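Local coordinates for chromosome partition protein Smc (Pyrococcus yayanosii, PDB 5XEI) that is probably required for chromosome condensation and partitioning, an SMC-family ATPase with a DNA-binding role that works as a homodimer, at residues 91-95 against 129-135; 164-168 against 437-441; 230-235 against 298-302; 223-228 against 305-309. All coordinates share one frame; numbering follows the deposited sequence.

Contact 1 (91-95 against 129-135)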
loop_
_atom_site.group_PDB
_atom_site.type_symbol
_atom_site.label_atom_id
_atom_site.label_comp_id
_atom_site.label_asym_id
_atom_site.label_seq_id
_atom_site.Cartn_x
_atom_site.Cartn_y
_atom_site.Cartn_z
ATOM N N ARG A 91 -21.773 -10.070 13.097
ATOM C CA ARG A 91 -21.213 -9.659 11.805
ATOM C C ARG A 91 -19.687 -9.538 11.817
ATOM O O ARG A 91 -19.117 -8.747 11.059
ATOM C CB ARG A 91 -21.832 -8.344 11.329
ATOM C CG ARG A 91 -23.250 -8.465 10.822
ATOM C CD ARG A 91 -23.344 -9.510 9.755
ATOM N NE ARG A 91 -24.640 -9.485 9.084
ATOM C CZ ARG A 91 -25.744 -10.025 9.590
ATOM N NH1 ARG A 91 -26.884 -9.980 8.911
ATOM N NH2 ARG A 91 -25.708 -10.596 10.788
ATOM N N GLY A 92 -18.994 -10.314 12.658
ATOM C CA GLY A 92 -17.549 -10.417 12.508
ATOM C C GLY A 92 -17.143 -10.877 11.120
ATOM O O GLY A 92 -16.093 -10.482 10.602
ATOM N N PHE A 93 -17.961 -11.722 10.506
ATOM C CA PHE A 93 -17.770 -12.073 9.115
ATOM C C PHE A 93 -18.401 -11.004 8.231
ATOM O O PHE A 93 -19.580 -10.670 8.422
ATOM C CB PHE A 93 -18.401 -13.419 8.811
ATOM C CG PHE A 93 -17.638 -14.587 9.334
ATOM C CD1 PHE A 93 -16.495 -15.027 8.688
ATOM C CD2 PHE A 93 -18.089 -15.282 10.445
ATOM C CE1 PHE A 93 -15.793 -16.130 9.159
ATOM C CE2 PHE A 93 -17.395 -16.384 10.926
ATOM C CZ PHE A 93 -16.243 -16.809 10.278
ATOM N N PRO A 94 -17.656 -10.441 7.264
ATOM C CA PRO A 94 -18.278 -9.553 6.272
ATOM C C PRO A 94 -19.249 -10.287 5.364
ATOM O O PRO A 94 -19.004 -10.417 4.158
ATOM C CB PRO A 94 -17.079 -9.009 5.485
ATOM C CG PRO A 94 -15.988 -9.998 5.715
ATOM C CD PRO A 94 -16.188 -10.454 7.134
ATOM N N ILE A 95 -20.341 -10.784 5.940
ATOM C CA ILE A 95 -21.417 -11.459 5.221
ATOM C C ILE A 95 -22.712 -11.049 5.893
ATOM O O ILE A 95 -22.796 -11.036 7.127
ATOM C CB ILE A 95 -21.273 -12.991 5.253
ATOM C CG1 ILE A 95 -20.077 -13.454 4.436
ATOM C CG2 ILE A 95 -22.545 -13.660 4.745
ATOM C CD1 ILE A 95 -20.430 -13.737 2.994
ATOM N N LEU A 129 -11.763 -14.342 3.952
ATOM C CA LEU A 129 -12.882 -14.046 4.840
ATOM C C LEU A 129 -12.601 -14.521 6.274
ATOM O O LEU A 129 -12.909 -13.814 7.250
ATOM C CB LEU A 129 -14.159 -14.674 4.264
ATOM C CG LEU A 129 -15.386 -14.905 5.149
ATOM C CD1 LEU A 129 -15.913 -13.573 5.544
ATOM C CD2 LEU A 129 -16.506 -15.650 4.449
ATOM N N LEU A 130 -11.990 -15.697 6.436
ATOM C CA LEU A 130 -11.574 -16.080 7.777
ATOM C C LEU A 130 -10.596 -15.074 8.360
ATOM O O LEU A 130 -10.594 -14.857 9.578
ATOM C CB LEU A 130 -10.982 -17.484 7.771
ATOM C CG LEU A 130 -12.051 -18.513 7.401
ATOM C CD1 LEU A 130 -11.509 -19.924 7.231
ATOM C CD2 LEU A 130 -13.149 -18.484 8.425
ATOM N N SER A 131 -9.783 -14.424 7.512
ATOM C CA SER A 131 -8.887 -13.376 8.004
ATOM C C SER A 131 -9.658 -12.133 8.393
ATOM O O SER A 131 -9.422 -11.558 9.459
ATOM C CB SER A 131 -7.834 -13.015 6.966
ATOM O OG SER A 131 -6.610 -13.670 7.236
ATOM N N ALA A 132 -10.566 -11.689 7.524
ATOM C CA ALA A 132 -11.405 -10.543 7.849
ATOM C C ALA A 132 -12.115 -10.724 9.184
ATOM O O ALA A 132 -12.296 -9.755 9.926
ATOM C CB ALA A 132 -12.419 -10.302 6.732
ATOM N N ALA A 133 -12.512 -11.943 9.523
ATOM C CA ALA A 133 -13.101 -12.193 10.834
ATOM C C ALA A 133 -12.044 -12.457 11.901
ATOM O O ALA A 133 -12.378 -12.902 13.011
ATOM C CB ALA A 133 -14.081 -13.369 10.756
ATOM N N MET A 134 -10.781 -12.185 11.570
ATOM C CA MET A 134 -9.615 -12.526 12.384
ATOM C C MET A 134 -9.777 -13.878 13.073
ATOM O O MET A 134 -9.372 -14.059 14.220
ATOM C CB MET A 134 -9.299 -11.414 13.400
ATOM C CG MET A 134 -10.351 -11.158 14.478
ATOM S SD MET A 134 -9.601 -10.807 16.078
ATOM C CE MET A 134 -11.028 -10.709 17.133
ATOM N N ILE A 135 -10.358 -14.841 12.363
ATOM C CA ILE A 135 -10.379 -16.225 12.824
ATOM C C ILE A 135 -8.968 -16.775 12.742
ATOM O O ILE A 135 -8.376 -16.836 11.651
ATOM C CB ILE A 135 -11.333 -17.077 11.981
ATOM C CG1 ILE A 135 -12.758 -16.551 12.067
ATOM C CG2 ILE A 135 -11.236 -18.542 12.408
ATOM C CD1 ILE A 135 -13.559 -17.135 13.184
#
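F93 and A133 bring the two backbones to 5.0 Å of each other, CA to CA, where the loop 91-95 comes up against the end of helix 123-132. That end is a Schellman motif: M134, with positive phi, is the C-prime residue, and I135 N and M134 N turn back to L130 O and S131 O. The loop has a turn of its own, an inverse gamma turn centred on P94, with I95 N bonded to F93 O. It joins strands 80-87 and 99-106 of the antiparallel sheet in the ABC-type ATPase head. Between the main chains, A133 CA offers its hydrogen to G92 O in a CA-H...O contact of 3.5 Å.

F93 carries most of the side-chain packing. A133 CB lies over one ring face as a CH-pi contact, 3.8 Å from the centroid and 23° off the ring normal. At the ring edge, near its plane, L129 CD1 meets F93 CD1 at 3.5 Å and L130 CD2 meets F93 CE1 at 3.6 Å. I135 CG1 comes up obliquely to CZ. The ring is held inside the head by F86 and V100 as well, and the F93 amide is hydrogen-bonded to N88 OD1.

L129 works on two residues with one methyl. Its CG stands opposite the backbone N (chi1 161°), sending CD1 into the angle between the F93 ring and the proline, 3.5 Å from P94 CD. The proline also leans on the helix, P94 CG to A132 CB at 3.7 Å, and I95 CG1 touches L129 CD2 at 4.2 Å.

Contact 2 (164-168 against 437-441)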
loop_
_atom_site.group_PDB
_atom_site.type_symbol
_atom_site.label_atom_id
_atom_site.label_comp_id
_atom_site.label_asym_id
_atom_site.label_seq_id
_atom_site.Cartn_x
_atom_site.Cartn_y
_atom_site.Cartn_z
ATOM N N ASP A 164 1.577 -7.294 15.447
ATOM C CA ASP A 164 1.120 -6.372 14.398
ATOM C C ASP A 164 -0.346 -6.589 14.069
ATOM O O ASP A 164 -1.156 -5.650 14.095
ATOM C CB ASP A 164 1.930 -6.510 13.101
ATOM C CG ASP A 164 3.424 -6.267 13.289
ATOM O OD1 ASP A 164 3.801 -5.531 14.226
ATOM O OD2 ASP A 164 4.229 -6.779 12.471
ATOM N N GLU A 165 -0.690 -7.827 13.715
ATOM C CA GLU A 165 -2.086 -8.199 13.514
ATOM C C GLU A 165 -2.981 -7.709 14.654
ATOM O O GLU A 165 -3.958 -6.985 14.427
ATOM C CB GLU A 165 -2.167 -9.713 13.353
ATOM C CG GLU A 165 -1.497 -10.211 12.069
ATOM C CD GLU A 165 -1.775 -11.677 11.784
ATOM O OE1 GLU A 165 -0.872 -12.371 11.261
ATOM O OE2 GLU A 165 -2.896 -12.128 12.103
ATOM N N ILE A 166 -2.648 -8.067 15.896
ATOM C CA ILE A 166 -3.541 -7.760 17.008
ATOM C C ILE A 166 -3.722 -6.250 17.149
ATOM O O ILE A 166 -4.831 -5.752 17.377
ATOM C CB ILE A 166 -3.019 -8.389 18.314
ATOM C CG1 ILE A 166 -2.877 -9.911 18.191
ATOM C CG2 ILE A 166 -3.927 -8.028 19.460
ATOM C CD1 ILE A 166 -4.007 -10.583 17.461
ATOM N N SER A 167 -2.625 -5.504 17.030
ATOM C CA SER A 167 -2.697 -4.064 17.208
ATOM C C SER A 167 -3.491 -3.400 16.100
ATOM O O SER A 167 -4.043 -2.315 16.317
ATOM C CB SER A 167 -1.291 -3.464 17.292
ATOM O OG SER A 167 -0.510 -3.813 16.170
ATOM N N GLY A 168 -3.585 -4.036 14.936
ATOM C CA GLY A 168 -4.398 -3.504 13.863
ATOM C C GLY A 168 -3.761 -2.378 13.084
ATOM O O GLY A 168 -4.477 -1.536 12.533
ATOM N N ILE A 437 -2.989 -11.907 25.077
ATOM C CA ILE A 437 -3.639 -11.429 23.868
ATOM C C ILE A 437 -5.151 -11.538 24.000
ATOM O O ILE A 437 -5.891 -10.631 23.610
ATOM C CB ILE A 437 -3.126 -12.204 22.648
ATOM C CG1 ILE A 437 -1.743 -11.708 22.234
ATOM C CG2 ILE A 437 -4.094 -12.034 21.492
ATOM C CD1 ILE A 437 -0.587 -12.286 22.984
ATOM N N GLN A 438 -5.636 -12.636 24.570
ATOM C CA GLN A 438 -7.072 -12.867 24.564
ATOM C C GLN A 438 -7.802 -11.807 25.378
ATOM O O GLN A 438 -8.943 -11.465 25.058
ATOM C CB GLN A 438 -7.367 -14.286 25.065
ATOM C CG GLN A 438 -7.982 -14.390 26.455
ATOM C CD GLN A 438 -9.477 -14.141 26.482
ATOM O OE1 GLN A 438 -10.140 -14.168 25.450
ATOM N NE2 GLN A 438 -10.007 -13.874 27.668
ATOM N N ARG A 439 -7.166 -11.264 26.421
ATOM C CA ARG A 439 -7.815 -10.209 27.202
ATOM C C ARG A 439 -7.763 -8.879 26.487
ATOM O O ARG A 439 -8.701 -8.083 26.597
ATOM C CB ARG A 439 -7.190 -10.084 28.581
ATOM C CG ARG A 439 -7.129 -11.423 29.205
ATOM C CD ARG A 439 -7.503 -11.426 30.690
ATOM N NE ARG A 439 -8.251 -12.643 30.950
ATOM C CZ ARG A 439 -8.391 -13.156 32.166
ATOM N NH1 ARG A 439 -7.798 -12.553 33.206
ATOM N NH2 ARG A 439 -9.100 -14.274 32.352
ATOM N N PHE A 440 -6.721 -8.641 25.705
ATOM C CA PHE A 440 -6.732 -7.447 24.883
ATOM C C PHE A 440 -7.741 -7.593 23.760
ATOM O O PHE A 440 -8.703 -6.822 23.660
ATOM C CB PHE A 440 -5.335 -7.178 24.348
ATOM C CG PHE A 440 -5.203 -5.865 23.699
ATOM C CD1 PHE A 440 -5.018 -4.723 24.462
ATOM C CD2 PHE A 440 -5.266 -5.752 22.324
ATOM C CE1 PHE A 440 -4.895 -3.483 23.862
ATOM C CE2 PHE A 440 -5.132 -4.520 21.713
ATOM C CZ PHE A 440 -4.949 -3.383 22.481
ATOM N N LYS A 441 -7.556 -8.604 22.917
ATOM C CA LYS A 441 -8.387 -8.771 21.727
ATOM C C LYS A 441 -8.813 -10.232 21.630
ATOM O O LYS A 441 -8.131 -11.055 21.008
ATOM C CB LYS A 441 -7.648 -8.318 20.466
ATOM C CG LYS A 441 -8.579 -7.894 19.336
ATOM C CD LYS A 441 -7.980 -6.786 18.423
ATOM C CE LYS A 441 -8.250 -5.360 18.959
ATOM N NZ LYS A 441 -7.640 -4.237 18.142
#
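I437 begins the contact from its helix, setting CG2 against I166 CG1 at 4.1 Å, the two isoleucine side chains crossing at about a right angle. CG2, anti to the backbone N, is the branch that reaches across; Y140 adds a further touch on I437.

One turn later F440 presents CD2 to the other branch of the same isoleucine, I166 CG2, at 3.9 Å. The methyl reaches the ring obliquely, and the two side chains slide past each other in opposite directions. The ring also packs on A371 of helix 321-383, which takes S167 on T368 as well, so this long helix borders both segments.

The helices joined here come from distant parts of the chain. Helix 156-167 belongs to the N-terminal half of the ABC-type head, while helix 424-440 belongs to the C-terminal half and starts within the SGGEK sequence of the ABC signature motif. In SMC proteins the two halves of the head are brought together from the ends of the polypeptide, and this contact is part of that seam.

K441, the first residue to leave the helix, lays CB 3.9 Å from I166 CG2. From there its chain bends at chi2 and chi3, carrying the ammonium group back to the end of the other helix, where NZ makes a weak hydrogen bond of 3.3 Å to I166 O. That helix closes in a Schellman motif at G168, whose positive phi suits a glycine. The carbonyls gathered at such a C-terminus would probably favour the positive charge of NZ, which lies 4.5 Å from S167 O.

Contact 3 (230-235 against 298-302)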
loop_
_atom_site.group_PDB
_atom_site.type_symbol
_atom_site.label_atom_id
_atom_site.label_comp_id
_atom_site.label_asym_id
_atom_site.label_seq_id
_atom_site.Cartn_x
_atom_site.Cartn_y
_atom_site.Cartn_z
ATOM N N ALA A 230 15.140 61.516 -47.169
ATOM C CA ALA A 230 15.985 62.706 -47.083
ATOM C C ALA A 230 16.776 62.916 -48.366
ATOM O O ALA A 230 16.658 63.961 -49.014
ATOM C CB ALA A 230 16.936 62.596 -45.893
ATOM N N LEU A 231 17.601 61.930 -48.745
ATOM C CA LEU A 231 18.364 62.035 -49.988
ATOM C C LEU A 231 17.467 62.432 -51.146
ATOM O O LEU A 231 17.917 63.077 -52.098
ATOM C CB LEU A 231 19.066 60.711 -50.306
ATOM C CG LEU A 231 19.407 60.425 -51.777
ATOM C CD1 LEU A 231 20.523 61.326 -52.255
ATOM C CD2 LEU A 231 19.783 58.991 -52.016
ATOM N N LEU A 232 16.186 62.109 -51.057
ATOM C CA LEU A 232 15.301 62.377 -52.173
ATOM C C LEU A 232 14.773 63.811 -52.157
ATOM O O LEU A 232 14.688 64.446 -53.215
ATOM C CB LEU A 232 14.184 61.349 -52.168
ATOM C CG LEU A 232 13.013 61.628 -53.072
ATOM C CD1 LEU A 232 13.527 61.846 -54.457
ATOM C CD2 LEU A 232 12.275 60.361 -53.067
ATOM N N LEU A 233 14.430 64.355 -50.986
ATOM C CA LEU A 233 14.048 65.764 -50.924
ATOM C C LEU A 233 15.167 66.655 -51.455
ATOM O O LEU A 233 14.927 67.560 -52.262
ATOM C CB LEU A 233 13.677 66.140 -49.492
ATOM C CG LEU A 233 12.352 65.544 -49.029
ATOM C CD1 LEU A 233 12.095 65.767 -47.545
ATOM C CD2 LEU A 233 11.247 66.145 -49.848
ATOM N N GLY A 234 16.404 66.394 -51.029
ATOM C CA GLY A 234 17.536 67.066 -51.642
ATOM C C GLY A 234 17.665 66.769 -53.124
ATOM O O GLY A 234 17.963 67.666 -53.916
ATOM N N GLU A 235 17.412 65.515 -53.525
ATOM C CA GLU A 235 17.593 65.087 -54.915
ATOM C C GLU A 235 16.762 65.890 -55.920
ATOM O O GLU A 235 16.971 65.717 -57.129
ATOM C CB GLU A 235 17.257 63.593 -55.089
ATOM C CG GLU A 235 18.456 62.638 -55.274
ATOM C CD GLU A 235 18.035 61.188 -55.614
ATOM O OE1 GLU A 235 16.817 60.908 -55.672
ATOM O OE2 GLU A 235 18.918 60.320 -55.827
ATOM N N LEU A 298 24.174 65.704 -50.532
ATOM C CA LEU A 298 23.641 64.474 -51.088
ATOM C C LEU A 298 24.631 63.330 -50.963
ATOM O O LEU A 298 24.257 62.219 -50.572
ATOM C CB LEU A 298 23.224 64.692 -52.537
ATOM C CG LEU A 298 21.803 65.249 -52.672
ATOM C CD1 LEU A 298 21.478 66.406 -51.721
ATOM C CD2 LEU A 298 21.550 65.629 -54.109
ATOM N N GLU A 299 25.907 63.581 -51.248
ATOM C CA GLU A 299 26.850 62.469 -51.277
ATOM C C GLU A 299 27.193 61.934 -49.886
ATOM O O GLU A 299 27.626 60.781 -49.767
ATOM C CB GLU A 299 28.108 62.863 -52.046
ATOM C CG GLU A 299 27.911 62.905 -53.567
ATOM C CD GLU A 299 27.594 61.533 -54.196
ATOM O OE1 GLU A 299 26.817 60.747 -53.615
ATOM O OE2 GLU A 299 28.131 61.241 -55.286
ATOM N N VAL A 300 27.001 62.717 -48.821
ATOM C CA VAL A 300 27.141 62.108 -47.499
ATOM C C VAL A 300 25.934 61.217 -47.203
ATOM O O VAL A 300 26.060 60.176 -46.542
ATOM C CB VAL A 300 27.355 63.176 -46.409
ATOM C CG1 VAL A 300 28.453 64.131 -46.834
ATOM C CG2 VAL A 300 26.061 63.905 -46.072
ATOM N N LEU A 301 24.760 61.582 -47.718
ATOM C CA LEU A 301 23.592 60.734 -47.539
ATOM C C LEU A 301 23.723 59.432 -48.319
ATOM O O LEU A 301 23.264 58.385 -47.859
ATOM C CB LEU A 301 22.340 61.496 -47.957
ATOM C CG LEU A 301 21.912 62.504 -46.902
ATOM C CD1 LEU A 301 20.634 63.172 -47.318
ATOM C CD2 LEU A 301 21.741 61.787 -45.567
ATOM N N ARG A 302 24.345 59.466 -49.498
ATOM C CA ARG A 302 24.491 58.231 -50.258
ATOM C C ARG A 302 25.566 57.335 -49.656
ATOM O O ARG A 302 25.429 56.107 -49.665
ATOM C CB ARG A 302 24.793 58.534 -51.724
ATOM C CG ARG A 302 23.924 59.632 -52.288
ATOM C CD ARG A 302 23.736 59.521 -53.792
ATOM N NE ARG A 302 24.993 59.644 -54.527
ATOM C CZ ARG A 302 25.089 59.610 -55.853
ATOM N NH1 ARG A 302 23.994 59.477 -56.591
ATOM N NH2 ARG A 302 26.277 59.722 -56.441
#
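L231 and L298 sit where the segments come nearest, their CA atoms 5.9 Å apart; the helix axes approach to 9.6 Å and run nearly antiparallel, at 154°. L298 straddles the backbone opposite. Its CG touches L231 CD1, CD1 rests on G234 CA at 4.0 Å, and CD2 lies 4.1 Å from E235 CA. A side chain at G234 would point this way and run into L298 CD1; glycine lets the leucine sit on the main chain. Were L298 an alanine, the branch astride G234 and E235 would be missing, which would probably open a gap along that helix and leave L231 CD1 less firmly packed.

One turn on, L301 points toward the other helix: CB meets L231 CB at 4.1 Å, and CD1 lies over the main chain at L231 N and beside A230 CB, 4.0 Å away.

On the exposed flank the aliphatic part of R302 takes over, CG against L231 CD1 at 3.8 Å. Its chain bends at chi3, and the guanidinium pairs with E299 of its own helix, NH2 bonded to OE2 at 2.7 Å. A leucine seam flanked by charges, on nearly antiparallel helices, builds the antiparallel coiled-coil arm of SMC proteins.

Contact 4 (223-228 against 305-309)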
loop_
_atom_site.group_PDB
_atom_site.type_symbol
_atom_site.label_atom_id
_atom_site.label_comp_id
_atom_site.label_asym_id
_atom_site.label_seq_id
_atom_site.Cartn_x
_atom_site.Cartn_y
_atom_site.Cartn_z
ATOM N N ARG A 223 15.928 53.820 -39.862
ATOM C CA ARG A 223 16.839 54.901 -40.211
ATOM C C ARG A 223 17.147 54.869 -41.704
ATOM O O ARG A 223 17.076 55.904 -42.381
ATOM C CB ARG A 223 18.106 54.838 -39.348
ATOM C CG ARG A 223 17.917 55.427 -37.932
ATOM C CD ARG A 223 17.902 56.998 -37.848
ATOM N NE ARG A 223 16.953 57.677 -38.742
ATOM C CZ ARG A 223 16.898 58.999 -38.967
ATOM N NH1 ARG A 223 17.710 59.840 -38.316
ATOM N NH2 ARG A 223 15.987 59.494 -39.821
ATOM N N LEU A 224 17.377 53.676 -42.258
ATOM C CA LEU A 224 17.629 53.572 -43.689
ATOM C C LEU A 224 16.502 54.186 -44.517
ATOM O O LEU A 224 16.758 54.746 -45.587
ATOM C CB LEU A 224 17.848 52.109 -44.085
ATOM C CG LEU A 224 18.036 51.851 -45.580
ATOM C CD1 LEU A 224 19.257 52.590 -46.099
ATOM C CD2 LEU A 224 18.138 50.360 -45.858
ATOM N N GLU A 225 15.256 54.125 -44.048
ATOM C CA GLU A 225 14.209 54.624 -44.927
ATOM C C GLU A 225 14.020 56.128 -44.822
ATOM O O GLU A 225 13.758 56.784 -45.836
ATOM C CB GLU A 225 12.880 53.912 -44.672
ATOM C CG GLU A 225 11.927 53.923 -45.904
ATOM C CD GLU A 225 12.459 53.146 -47.150
ATOM O OE1 GLU A 225 11.700 52.987 -48.140
ATOM O OE2 GLU A 225 13.629 52.694 -47.163
ATOM N N ARG A 226 14.154 56.704 -43.631
ATOM C CA ARG A 226 14.102 58.156 -43.529
ATOM C C ARG A 226 15.254 58.791 -44.318
ATOM O O ARG A 226 15.055 59.737 -45.089
ATOM C CB ARG A 226 14.123 58.563 -42.057
ATOM C CG ARG A 226 13.246 57.724 -41.080
ATOM C CD ARG A 226 13.054 58.509 -39.730
ATOM N NE ARG A 226 12.520 57.748 -38.572
ATOM C CZ ARG A 226 13.194 56.831 -37.860
ATOM N NH1 ARG A 226 14.428 56.527 -38.213
ATOM N NH2 ARG A 226 12.643 56.199 -36.810
ATOM N N ALA A 227 16.457 58.226 -44.190
ATOM C CA ALA A 227 17.577 58.641 -45.028
ATOM C C ALA A 227 17.248 58.545 -46.513
ATOM O O ALA A 227 17.701 59.372 -47.313
ATOM C CB ALA A 227 18.809 57.799 -44.704
ATOM N N ARG A 228 16.472 57.542 -46.915
ATOM C CA ARG A 228 16.099 57.466 -48.323
ATOM C C ARG A 228 15.161 58.603 -48.700
ATOM O O ARG A 228 15.256 59.159 -49.802
ATOM C CB ARG A 228 15.461 56.118 -48.636
ATOM C CG ARG A 228 16.471 55.028 -48.779
ATOM C CD ARG A 228 15.809 53.700 -49.031
ATOM N NE ARG A 228 16.816 52.659 -49.144
ATOM C CZ ARG A 228 16.556 51.363 -49.086
ATOM N NH1 ARG A 228 15.305 50.944 -48.904
ATOM N NH2 ARG A 228 17.556 50.496 -49.198
ATOM N N ILE A 305 23.802 55.897 -46.615
ATOM C CA ILE A 305 22.854 54.870 -47.016
ATOM C C ILE A 305 23.602 53.599 -47.399
ATOM O O ILE A 305 23.265 52.500 -46.941
ATOM C CB ILE A 305 21.954 55.399 -48.149
ATOM C CG1 ILE A 305 20.866 56.308 -47.550
ATOM C CG2 ILE A 305 21.340 54.266 -48.955
ATOM C CD1 ILE A 305 20.034 57.097 -48.561
ATOM N N GLU A 306 24.665 53.737 -48.193
ATOM C CA GLU A 306 25.475 52.580 -48.556
ATOM C C GLU A 306 25.940 51.832 -47.310
ATOM O O GLU A 306 25.963 50.595 -47.285
ATOM C CB GLU A 306 26.669 53.026 -49.406
ATOM C CG GLU A 306 27.500 51.879 -49.972
ATOM C CD GLU A 306 28.895 52.312 -50.427
ATOM O OE1 GLU A 306 29.075 52.640 -51.622
ATOM O OE2 GLU A 306 29.821 52.319 -49.588
ATOM N N ASP A 307 26.290 52.572 -46.255
ATOM C CA ASP A 307 26.718 51.947 -45.009
ATOM C C ASP A 307 25.558 51.219 -44.341
ATOM O O ASP A 307 25.637 50.016 -44.058
ATOM C CB ASP A 307 27.315 53.001 -44.071
ATOM N N MET A 308 24.468 51.942 -44.077
ATOM C CA MET A 308 23.312 51.342 -43.421
ATOM C C MET A 308 22.854 50.095 -44.159
ATOM O O MET A 308 22.527 49.081 -43.538
ATOM C CB MET A 308 22.193 52.369 -43.339
ATOM C CG MET A 308 21.279 52.199 -42.157
ATOM S SD MET A 308 20.759 53.805 -41.501
ATOM C CE MET A 308 20.610 54.745 -43.024
ATOM N N GLU A 309 22.871 50.137 -45.491
ATOM C CA GLU A 309 22.577 48.941 -46.271
ATOM C C GLU A 309 23.608 47.845 -46.043
ATOM O O GLU A 309 23.309 46.661 -46.241
ATOM C CB GLU A 309 22.528 49.274 -47.752
ATOM C CG GLU A 309 21.444 50.240 -48.153
ATOM C CD GLU A 309 21.359 50.372 -49.664
ATOM O OE1 GLU A 309 20.993 49.378 -50.320
ATOM O OE2 GLU A 309 21.680 51.448 -50.204
#
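L224 and M308 form the tight centre of this contact. The methionine chain, bent at chi2 and chi3, folds back along the base of the leucine: M308 CG meets L224 CB at 3.9 Å, SD lies 3.6 Å from R223 CB, and CE comes in over the main chain at L224. A227 CB meets two neighbours from the opposing helix, I305 CG1 at 3.8 Å and M308 CE at 3.9 Å. I305 CD1 lies over A227 O, and I305 CG2 touches L224 CD1.

The segments are antiparallel, 157° between axes 9.8 Å apart, and belong to the coiled-coil arm that leads away from the ATPase head.

Toward solvent the fit slackens. E309 still lays CG on L224 CD1, but its carboxylate meets R228 only in a long salt bridge, OE1 to NH2 at 3.8 Å, the flat groups almost perpendicular. R228 is held more closely within its own helix, NH1 donating to the syn lone pair of E225 OE2 at 3.0 Å, the oxygen tilted from the guanidinium plane, and L224 CD2 lies over one face, toward its rim. With an alanine in place of R228, E225 and E309 would probably lose the charge they share and L224 CD2 its cover.

In the fold
Contacts 1 and 2 belong to the ATPase head, their centres about 15 Å apart and not touching; contacts 3 and 4 lie far out on the arm, about 92 to 103 Å from them, centre to centre. Contact 2 is the buried one and the others are partly buried. Contacts 3 and 4 hold the same pair, helices 170-246 and 298-315, and meet where L231 CD2 packs on I305 CD1 at 3.9 Å. In the head, helix ends are packed round F93 in contact 1 and I166 in contact 2, where a lysine adds a weak bond to a backbone oxygen; on the arm, aliphatic seams are flanked by charged pairs, with a long ionic link across contact 4.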